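Side-chain contacts in BauA (Acinetobacter baumannii, PDB 6HCP), which carries iron across the outer membrane as the ferric preacinetobactin complex, acting as a TonB-dependent receptor: residues P269-A272 with D273-L276; Y637-E641 with N642-V646; N259-T262 with A263-I266. All coordinates share one frame; numbering follows the deposited sequence.

Contact 1 (P269-A272 with D273-L276); sequences PPKA and DTLL. With EDO (1,2-ethanediol), chain B.
Lys271 wraps its methylene chain round one carboxylate oxygen of Asp273, with Lys271 CG 3.4 Å from Asp273 OD1 before the chain curls back. The bend lies at the last torsion (chi4 59°), which swings the ammonium group round onto the carboxylate: Lys271 NZ meets Asp273 OD1 at 2.8 Å in a salt bridge. The lysine arrives on the syn side of that oxygen, but 33° out of the carboxylate plane, so the charge-charge contact is close without being coplanar. Both side chains also touch Asn218, whose loop is further joined to Asp273 by a backbone hydrogen bond.

At this pair the chain reverses in a type I beta turn from Lys271 to Thr274. Its closing bond runs from Thr274 N to Lys271 O (3.0 Å), and the same carbonyl accepts a second, shorter bond from Thr274 OG1 (2.6 Å). The threonine reaches it because OG1 stands beside its own backbone N (chi1 -55°), on the side of the turn where the Lys271 carbonyl lies. Pro270 CB packs against Thr274 OG1 at 3.5 Å and lies 4.0 Å from Thr274 CG2. A water links the carbonyl oxygens of Ala272 and Thr274, donating to both. Leu275 N donates an almost straight bond to ethanediol O1 (2.9 Å), with the diol's carbon lying against Thr274.

Leu276 brings CD2 loosely up to Pro270 CG, at 4.4 Å, and both residues rest on Trp682; Leu276 and Thr274 also touch Leu692. The residues flanking the turn, with Thr274, pack on Trp682 and Leu692, while the charged pair lies beside Asn218. Two donors on one carbonyl oxygen should fix its orientation, and the ion pair probably offsets the charge of both side chains at the bend.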
loop_
_atom_site.group_PDB
_atom_site.type_symbol
_atom_site.label_atom_id
_atom_site.label_comp_id
_atom_site.label_asym_id
_atom_site.label_seq_id
_atom_site.Cartn_x
_atom_site.Cartn_y
_atom_site.Cartn_z
ATOM N N PRO A 269 7.646 -15.832 10.023
ATOM C CA PRO A 269 8.535 -15.077 9.154
ATOM C C PRO A 269 8.561 -13.604 9.548
ATOM O O PRO A 269 7.537 -13.031 9.892
ATOM C CB PRO A 269 7.963 -15.278 7.746
ATOM C CG PRO A 269 6.538 -15.707 7.954
ATOM C CD PRO A 269 6.498 -16.405 9.302
ATOM N N PRO A 270 9.758 -12.997 9.597
ATOM C CA PRO A 270 9.898 -11.542 9.665
ATOM C C PRO A 270 9.233 -10.901 8.447
ATOM O O PRO A 270 8.876 -11.597 7.483
ATOM C CB PRO A 270 11.417 -11.300 9.603
ATOM C CG PRO A 270 12.023 -12.623 9.983
ATOM C CD PRO A 270 11.055 -13.673 9.487
ATOM N N LYS A 271 9.150 -9.572 8.451
ATOM C CA LYS A 271 8.521 -8.886 7.325
ATOM C C LYS A 271 9.298 -9.203 6.043
ATOM O O LYS A 271 10.527 -9.438 6.065
ATOM C CB LYS A 271 8.383 -7.383 7.610
ATOM C CG LYS A 271 9.653 -6.636 7.940
ATOM C CD LYS A 271 9.369 -5.157 8.231
ATOM C CE LYS A 271 10.612 -4.375 8.606
ATOM N NZ LYS A 271 11.634 -4.417 7.530
ATOM N N ALA A 272 8.583 -9.106 4.922
ATOM C CA ALA A 272 9.012 -9.688 3.658
ATOM C C ALA A 272 10.301 -9.045 3.134
ATOM O O ALA A 272 11.039 -9.696 2.386
ATOM C CB ALA A 272 7.890 -9.606 2.648
ATOM N N ASP A 273 10.604 -7.790 3.522
ATOM C CA ASP A 273 11.772 -7.104 2.975
ATOM C C ASP A 273 13.011 -7.293 3.867
ATOM O O ASP A 273 14.037 -6.718 3.606
ATOM C CB ASP A 273 11.512 -5.613 2.706
ATOM C CG ASP A 273 11.050 -4.821 3.921
ATOM O OD1 ASP A 273 10.918 -5.414 5.002
ATOM O OD2 ASP A 273 10.778 -3.616 3.767
ATOM N N THR A 274 12.947 -8.202 4.839
ATOM C CA THR A 274 14.059 -8.501 5.723
ATOM C C THR A 274 15.132 -9.284 4.943
ATOM O O THR A 274 14.819 -10.261 4.310
ATOM C CB THR A 274 13.577 -9.313 6.930
ATOM O OG1 THR A 274 12.518 -8.624 7.600
ATOM C CG2 THR A 274 14.671 -9.649 7.914
ATOM N N LEU A 275 16.402 -8.957 5.181
ATOM C CA LEU A 275 17.526 -9.736 4.687
ATOM C C LEU A 275 18.123 -10.510 5.866
ATOM O O LEU A 275 18.590 -9.922 6.824
ATOM C CB LEU A 275 18.568 -8.803 4.074
ATOM C CG LEU A 275 19.806 -9.517 3.547
ATOM C CD1 LEU A 275 19.438 -10.492 2.434
ATOM C CD2 LEU A 275 20.850 -8.521 3.085
ATOM N N LEU A 276 18.093 -11.837 5.781
ATOM C CA LEU A 276 18.539 -12.698 6.891
ATOM C C LEU A 276 19.964 -13.230 6.677
ATOM O O LEU A 276 20.411 -14.140 7.372
ATOM C CB LEU A 276 17.545 -13.845 7.044
ATOM C CG LEU A 276 16.177 -13.448 7.589
ATOM C CD1 LEU A 276 15.297 -14.667 7.751
ATOM C CD2 LEU A 276 16.308 -12.709 8.927
HETATM C C1 EDO B . 15.918 -6.152 7.336
HETATM O O1 EDO B . 17.128 -6.557 6.714
HETATM C C2 EDO B . 16.351 -5.706 8.711
HETATM O O2 EDO B . 17.619 -6.359 8.845
HETATM O O HOH W 1 13.226 -10.784 1.523
#

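Contact 2 (Y637-E641 with N642-V646); sequences YINAE and NTLSV. With EDO (1,2-ethanediol), chain X.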
loop_
_atom_site.group_PDB
_atom_site.type_symbol
_atom_site.label_atom_id
_atom_site.label_comp_id
_atom_site.label_asym_id
_atom_site.label_seq_id
_atom_site.Cartn_x
_atom_site.Cartn_y
_atom_site.Cartn_z
ATOM N N TYR A 637 6.712 -29.315 2.585
ATOM C CA TYR A 637 7.528 -29.882 3.614
ATOM C C TYR A 637 8.943 -29.345 3.516
ATOM O O TYR A 637 9.517 -29.181 2.416
ATOM C CB TYR A 637 7.497 -31.413 3.560
ATOM C CG TYR A 637 6.194 -31.972 4.047
ATOM C CD1 TYR A 637 5.884 -31.946 5.398
ATOM C CD2 TYR A 637 5.195 -32.332 3.159
ATOM C CE1 TYR A 637 4.652 -32.373 5.857
ATOM C CE2 TYR A 637 3.951 -32.749 3.605
ATOM C CZ TYR A 637 3.704 -32.822 4.962
ATOM O OH TYR A 637 2.470 -33.182 5.419
ATOM N N ILE A 638 9.559 -29.189 4.687
ATOM C CA ILE A 638 10.898 -28.634 4.791
ATOM C C ILE A 638 11.926 -29.756 5.005
ATOM O O ILE A 638 13.103 -29.599 4.654
ATOM C CB ILE A 638 10.925 -27.549 5.891
ATOM C CG1 ILE A 638 10.029 -26.376 5.475
ATOM C CG2 ILE A 638 12.342 -27.082 6.210
ATOM C CD1 ILE A 638 10.334 -25.808 4.091
ATOM N N ASN A 639 11.481 -30.893 5.550
ATOM C CA ASN A 639 12.386 -32.059 5.706
ATOM C C ASN A 639 11.685 -33.332 5.237
ATOM O O ASN A 639 10.481 -33.381 5.095
ATOM C CB ASN A 639 12.907 -32.227 7.135
ATOM C CG ASN A 639 11.826 -32.439 8.184
ATOM O OD1 ASN A 639 10.668 -32.717 7.878
ATOM N ND2 ASN A 639 12.202 -32.273 9.442
ATOM N N ALA A 640 12.502 -34.327 4.888
ATOM C CA ALA A 640 12.030 -35.571 4.283
ATOM C C ALA A 640 11.294 -36.417 5.328
ATOM O O ALA A 640 10.502 -37.291 4.976
ATOM C CB ALA A 640 13.194 -36.318 3.679
ATOM N N GLU A 641 11.579 -36.158 6.607
ATOM C CA GLU A 641 10.844 -36.770 7.735
ATOM C C GLU A 641 9.409 -36.234 7.802
ATOM O O GLU A 641 8.552 -36.832 8.458
ATOM C CB GLU A 641 11.562 -36.503 9.062
ATOM C CG GLU A 641 12.925 -37.170 9.169
ATOM C CD GLU A 641 14.033 -36.579 8.311
ATOM O OE1 GLU A 641 13.995 -35.340 8.047
ATOM O OE2 GLU A 641 14.857 -37.381 7.787
ATOM N N ASN A 642 9.155 -35.106 7.124
ATOM C CA ASN A 642 7.851 -34.461 7.058
ATOM C C ASN A 642 7.380 -34.035 8.461
ATOM O O ASN A 642 6.180 -33.970 8.718
ATOM C CB ASN A 642 6.787 -35.328 6.387
ATOM C CG ASN A 642 6.930 -35.540 4.889
ATOM O OD1 ASN A 642 6.072 -36.173 4.298
ATOM N ND2 ASN A 642 7.983 -35.032 4.257
ATOM N N THR A 643 8.321 -33.644 9.325
ATOM C CA THR A 643 7.980 -33.130 10.655
ATOM C C THR A 643 8.070 -31.595 10.689
ATOM O O THR A 643 7.733 -30.985 11.682
ATOM C CB THR A 643 8.879 -33.764 11.718
ATOM O OG1 THR A 643 10.234 -33.614 11.287
ATOM C CG2 THR A 643 8.536 -35.224 11.950
ATOM N N LEU A 644 8.586 -30.991 9.615
ATOM C CA LEU A 644 8.602 -29.540 9.480
ATOM C C LEU A 644 7.979 -29.184 8.135
ATOM O O LEU A 644 8.295 -29.811 7.133
ATOM C CB LEU A 644 10.019 -28.987 9.545
ATOM C CG LEU A 644 10.756 -29.082 10.880
ATOM C CD1 LEU A 644 12.196 -28.629 10.710
ATOM C CD2 LEU A 644 10.063 -28.262 11.947
ATOM N N SER A 645 7.127 -28.151 8.148
ATOM C CA SER A 645 6.483 -27.659 6.938
ATOM C C SER A 645 6.252 -26.148 7.049
ATOM O O SER A 645 6.337 -25.581 8.131
ATOM C CB SER A 645 5.196 -28.370 6.694
ATOM O OG SER A 645 4.274 -28.089 7.724
ATOM N N VAL A 646 5.989 -25.535 5.890
ATOM C CA VAL A 646 5.532 -24.166 5.812
ATOM C C VAL A 646 4.211 -24.160 5.070
ATOM O O VAL A 646 3.967 -24.973 4.188
ATOM C CB VAL A 646 6.554 -23.252 5.123
ATOM C CG1 VAL A 646 7.819 -23.160 5.928
ATOM C CG2 VAL A 646 6.847 -23.704 3.695
HETATM C C1 EDO X . 5.197 -27.246 10.965
HETATM O O1 EDO X . 6.625 -27.166 10.970
HETATM C C2 EDO X . 4.738 -28.610 11.445
HETATM O O2 EDO X . 5.674 -29.092 12.420
#
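Stacking sets the Asn642 amide on the Tyr637 ring: its CG lies 3.7 Å above the ring plane, over the ring centre, and the two planes are only 13° apart. Asn642 CB adds a CH-pi contact, 4.0 Å from the Tyr637 ring centroid.

Hydrogen bonds centre on Asn639. Asn639 O accepts from Asn642 N, closing a type I beta turn, and from Asn642 ND2 at 3.1 Å, in both the carbonyl and amide planes. Asn639 CG stands between its backbone N and carbonyl carbon (chi1 60°), which brings the amide to Thr643 and Leu644: Asn639 OD1 takes Thr643 N on a lone pair (2.9 Å) and Leu644 N from above the carbonyl plane (3.2 Å), while Asn639 ND2 donates to Thr643 OG1 (3.0 Å). An almost straight backbone bond from Ile638 N to Leu644 O (2.8 Å) follows the antiparallel Tyr637-Ser645 pair. Asn642 OD1 also accepts from Thr600 N, and Tyr637 OH is hydrogen-bonded to Lys635 NZ.

Apolar packing sets Ile638 CG1 against Val646 CG1 at 3.9 Å. An ethanediol bridges Thr643 O and Ser645 N.

Between barrel strands 622-637 and 645-662, bonds on both sides of each asparagine amide fix its rotation, leaving the Asn642 amide flat against the tyrosine.

Contact 3 (N259-T262 with A263-I266); sequences NVST and AVGI
Val260 meets the returning chain with both methyl branches. Val260 CG2 packs against Ile266 CG1 at 3.9 Å, and Val260 CG1 lies 4.0 Å from Gly265 O, so the valine bridges the two limbs where they come together; its outer surroundings include Leu690 and Ile325. Its backbone N is held by Asn689 OD1, which attaches this end of the loop to the neighbouring loop.

Ser261 contributes most of the polar contacts. Its backbone N donates to a water at 2.9 Å, and that water in turn donates to Gly265 O at 2.9 Å, bridging the two limbs. Ser261 O receives Gly265 N at 2.7 Å, and a weak second bond from Val264 N at 3.4 Å. A chi1 of 64° holds the hydroxyl between the backbone N and the carbonyl carbon, turned into the bend, where Ser261 OG accepts from Val264 N at 3.2 Å. Hydroxyl and carbonyl together make an ST motif, and Val264 CG2 closes against Ser261 OG at 3.5 Å.

Thr262 begins the bend itself, and its side chain is turned outward onto Asn639 and Thr643. On the far limb Gly265, with positive phi (91°) and an extended psi (179°), takes a backbone shape open chiefly to glycine and turns the chain back towards Val260.

The Val264 N-H is thus shared between the hydroxyl and, weakly, the carbonyl of one serine, while the short Gly265 bond closes the bend. In this partly exposed loop, polar groups of Ser261 and a bridging water set the curvature, and the valine-isoleucine contact supplies apolar packing where the limbs meet.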
loop_
_atom_site.group_PDB
_atom_site.type_symbol
_atom_site.label_atom_id
_atom_site.label_comp_id
_atom_site.label_asym_id
_atom_site.label_seq_id
_atom_site.Cartn_x
_atom_site.Cartn_y
_atom_site.Cartn_z
ATOM N N ASN A 259 18.761 -22.335 8.162
ATOM C CA ASN A 259 18.451 -23.708 8.580
ATOM C C ASN A 259 17.633 -23.696 9.870
ATOM O O ASN A 259 17.795 -22.828 10.719
ATOM C CB ASN A 259 19.735 -24.530 8.719
ATOM C CG ASN A 259 20.390 -24.791 7.376
ATOM O OD1 ASN A 259 19.732 -24.698 6.342
ATOM N ND2 ASN A 259 21.708 -24.929 7.359
ATOM N N VAL A 260 16.798 -24.729 10.020
ATOM C CA VAL A 260 15.969 -24.928 11.170
ATOM C C VAL A 260 16.140 -26.383 11.632
ATOM O O VAL A 260 16.515 -27.260 10.845
ATOM C CB VAL A 260 14.494 -24.592 10.879
ATOM C CG1 VAL A 260 14.290 -23.094 10.752
ATOM C CG2 VAL A 260 13.960 -25.292 9.631
ATOM N N SER A 261 15.768 -26.633 12.885
ATOM C CA SER A 261 15.728 -27.994 13.456
ATOM C C SER A 261 14.314 -28.299 13.926
ATOM O O SER A 261 13.543 -27.389 14.255
ATOM C CB SER A 261 16.715 -28.115 14.588
ATOM O OG SER A 261 16.362 -27.245 15.657
ATOM N N THR A 262 14.042 -29.589 14.148
ATOM C CA THR A 262 12.783 -29.997 14.736
ATOM C C THR A 262 12.737 -29.576 16.211
ATOM O O THR A 262 11.679 -29.255 16.710
ATOM C CB THR A 262 12.564 -31.507 14.582
ATOM O OG1 THR A 262 13.678 -32.164 15.184
ATOM C CG2 THR A 262 12.458 -31.938 13.138
ATOM N N ALA A 263 13.892 -29.561 16.882
ATOM C CA ALA A 263 13.965 -29.186 18.310
ATOM C C ALA A 263 13.480 -27.749 18.500
ATOM O O ALA A 263 12.708 -27.466 19.391
ATOM C CB ALA A 263 15.372 -29.363 18.840
ATOM N N VAL A 264 13.860 -26.857 17.583
ATOM C CA VAL A 264 13.563 -25.447 17.756
ATOM C C VAL A 264 12.281 -25.080 17.002
ATOM O O VAL A 264 11.481 -24.306 17.493
ATOM C CB VAL A 264 14.750 -24.586 17.313
ATOM C CG1 VAL A 264 14.393 -23.104 17.263
ATOM C CG2 VAL A 264 15.958 -24.858 18.204
ATOM N N GLY A 265 12.141 -25.575 15.772
ATOM C CA GLY A 265 10.975 -25.305 14.959
ATOM C C GLY A 265 11.164 -24.064 14.086
ATOM O O GLY A 265 12.206 -23.403 14.144
ATOM N N ILE A 266 10.129 -23.765 13.299
ATOM C CA ILE A 266 10.117 -22.654 12.367
ATOM C C ILE A 266 9.340 -21.507 13.000
ATOM O O ILE A 266 8.133 -21.595 13.193
ATOM C CB ILE A 266 9.501 -23.059 11.016
ATOM C CG1 ILE A 266 10.307 -24.187 10.366
ATOM C CG2 ILE A 266 9.389 -21.854 10.090
ATOM C CD1 ILE A 266 9.643 -24.864 9.220
HETATM O O HOH W 2 15.049 -24.010 13.970
#

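Overall arrangement
From the N terminus the order is contact 3, contact 1, contact 2, strictly in series: none nests within or crosses another. Contacts 3 and 1 bend the same long connection between strands 258-259 and 282-297, adjoining in sequence with centres about 18 Å apart. Contact 2 closes the hairpin between strands 622-637 and 645-662, far along the chain, yet its centre lies about 10 Å from that of contact 3. There Thr643 OG1 packs on Thr262 CG2 at 3.3 Å, and Ser645 O meets Ile266 CD1. Contact 1 stays clear of contact 2, its nearest atoms about 8 Å away. Early and late barrel loops are thereby brought together.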